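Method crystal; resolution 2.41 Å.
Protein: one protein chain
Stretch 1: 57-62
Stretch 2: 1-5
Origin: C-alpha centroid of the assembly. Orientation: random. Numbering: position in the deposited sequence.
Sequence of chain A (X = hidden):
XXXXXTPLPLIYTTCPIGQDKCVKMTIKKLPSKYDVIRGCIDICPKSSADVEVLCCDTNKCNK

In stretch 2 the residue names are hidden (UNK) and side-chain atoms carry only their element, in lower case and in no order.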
# COMPACT_ATOMS: atom_id res chain seq x y z
N ASP A 57 6.59 0.42 -5.68
CA ASP A 57 6.38 -0.73 -6.56
C ASP A 57 7.27 -1.96 -6.31
O ASP A 57 7.54 -2.75 -7.23
CB ASP A 57 6.48 -0.27 -8.03
CG ASP A 57 7.85 0.28 -8.39
OD1 ASP A 57 8.85 -0.16 -7.79
OD2 ASP A 57 7.93 1.14 -9.29
N THR A 58 7.71 -2.15 -5.07
CA THR A 58 8.54 -3.30 -4.69
C THR A 58 8.02 -3.91 -3.39
O THR A 58 7.40 -3.20 -2.59
CB THR A 58 10.02 -2.90 -4.46
OG1 THR A 58 10.09 -1.96 -3.38
CG2 THR A 58 10.65 -2.29 -5.74
N ASN A 59 8.28 -5.20 -3.18
CA ASN A 59 7.81 -5.95 -2.01
C ASN A 59 8.04 -5.26 -0.68
O ASN A 59 9.12 -4.72 -0.42
CB ASN A 59 8.43 -7.34 -1.98
CG ASN A 59 7.91 -8.24 -3.10
OD1 ASN A 59 6.99 -7.89 -3.85
ND2 ASN A 59 8.51 -9.42 -3.22
N LYS A 60 6.99 -5.27 0.14
CA LYS A 60 6.96 -4.69 1.48
C LYS A 60 7.49 -3.25 1.59
O LYS A 60 7.90 -2.82 2.68
CB LYS A 60 7.64 -5.62 2.49
CG LYS A 60 7.25 -7.12 2.44
CD LYS A 60 8.15 -7.93 3.41
CE LYS A 60 7.95 -9.46 3.34
NZ LYS A 60 9.25 -10.26 3.45
N CYS A 61 7.44 -2.50 0.49
CA CYS A 61 7.97 -1.12 0.43
C CYS A 61 7.13 -0.06 1.16
O CYS A 61 7.62 1.06 1.42
CB CYS A 61 8.12 -0.68 -1.03
SG CYS A 61 6.54 -0.63 -1.98
N ASN A 62 5.87 -0.38 1.45
CA ASN A 62 4.96 0.59 2.06
C ASN A 62 5.13 0.73 3.58
O ASN A 62 6.20 0.85 4.21
CB ASN A 62 3.47 0.28 1.71
CG ASN A 62 3.12 -1.21 1.90
OD1 ASN A 62 4.01 -2.02 1.93
ND2 ASN A 62 1.84 -1.55 2.03
N UNK A 1 3.73 -7.31 -5.69
CA UNK A 1 3.41 -8.75 -5.41
C UNK A 1 3.06 -8.94 -3.93
O UNK A 1 1.94 -9.36 -3.61
c UNK A 1 8.37 -8.90 -8.54
n UNK A 1 9.49 -8.19 -8.51
c UNK A 1 5.43 -9.22 -7.01
c UNK A 1 6.63 -10.13 -7.26
n UNK A 1 7.78 -9.16 -9.70
n UNK A 1 7.86 -9.35 -7.39
c UNK A 1 4.57 -9.69 -5.82
N UNK A 2 4.00 -8.65 -3.04
CA UNK A 2 3.74 -8.67 -1.59
C UNK A 2 3.69 -7.25 -1.02
O UNK A 2 4.48 -6.39 -1.40
n UNK A 2 7.40 -13.77 -0.12
c UNK A 2 4.80 -11.02 -1.13
c UNK A 2 6.23 -13.16 -0.85
c UNK A 2 6.06 -11.65 -0.53
c UNK A 2 4.80 -9.49 -0.86
N UNK A 3 2.76 -6.99 -0.10
CA UNK A 3 2.65 -5.64 0.48
C UNK A 3 2.33 -5.69 1.95
O UNK A 3 1.63 -6.61 2.37
c UNK A 3 1.54 -4.82 -0.18
s UNK A 3 1.75 -4.41 -1.91
N UNK A 4 2.80 -4.70 2.71
CA UNK A 4 2.37 -4.55 4.12
C UNK A 4 0.86 -4.24 4.15
O UNK A 4 0.33 -3.50 3.30
c UNK A 4 4.92 -5.25 5.62
c UNK A 4 4.71 -3.84 5.18
c UNK A 4 3.21 -3.51 4.91
c UNK A 4 5.25 -2.95 6.27
N UNK A 5 0.20 -4.78 5.17
CA UNK A 5 -1.20 -5.09 5.14
C UNK A 5 -2.03 -4.45 6.25
O UNK A 5 -3.27 -4.41 6.17
c UNK A 5 -2.63 -7.09 4.80
c UNK A 5 -1.34 -6.61 5.32
n UNK A 5 -2.92 -8.37 4.90
o UNK A 5 -3.39 -6.28 4.27

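Position 1 carries seven side-chain atoms: three carbons in a row, a nitrogen, then a carbon bearing two more nitrogens. That flat, three-nitrogen end is a guanidinium. CB makes the closest approach, 3.6 Å from OD1 of Asn59, and the chain continues past that oxygen, its first nitrogen still 3.9 Å from OD1 of Asn59. The residue is Arg1, exposed, with little of its surface covered here.

Position 2 has four carbons in an unbranched row ending in a nitrogen. Its CB sits 4.0 Å from CG of Asn59, but the end of the chain leads away from stretch 1; the hydrogen bonds of this residue to stretch 1 are made by its backbone. Its N donates to OD1 of Asn59 at 3.2 Å, almost straight at 174°, and its O accepts from N of Lys60, also at 3.2 Å. The same O takes a CA-H...O contact from CA of Asn59, at 3.4 Å. A linear four-carbon amine is lysine: Lys2.

Position 3 has just two side-chain atoms, a carbon and a sulfur. CB touches ND2 of Asn62 at 4.0 Å, though the CA-to-CB bond points away from stretch 1. The sulfur identifies Cys3, bonded covalently to a group elsewhere in the structure.

Position 4 offers four carbons, forked at the second, with no polar atom. CB points toward stretch 1 and lies 3.4 Å from OD1 of Asn62, while one of the two terminal carbons comes within 4.2 Å of CB of Lys60. A fork one carbon beyond CB means leucine, and Leu4 is buried, with the largest covered area in its stretch.

Position 5 has two carbons, the second carrying one oxygen and one nitrogen: a short amide, hence Asn5. It points away and makes no contact with stretch 1.

The contact works by letting two asparagine side chains read a strand's backbone. Asn59 uses its carbonyl oxygen to accept from N of Lys2, while the type II turn from Thr58 to Cys61 includes Lys60, whose N reaches O of Lys2. Asn62 points its amide at the strand and uses both ends: OD1 accepts from N of Leu4 at 3.0 Å, and ND2 donates to O of Leu4 at 2.8 Å. This pairing matches the donor and acceptor of one residue; with the bonds from Asn59 and Lys60, it joins a stretch without regular secondary structure to a strand. Leu4 adds apolar packing against Lys60. For a designer, the rule is that side-chain amides can supply hydrogen bonds to a strand's backbone N and O, alongside a backbone bond from a turn.

Stretch 2, residues 1-5: RKCLN
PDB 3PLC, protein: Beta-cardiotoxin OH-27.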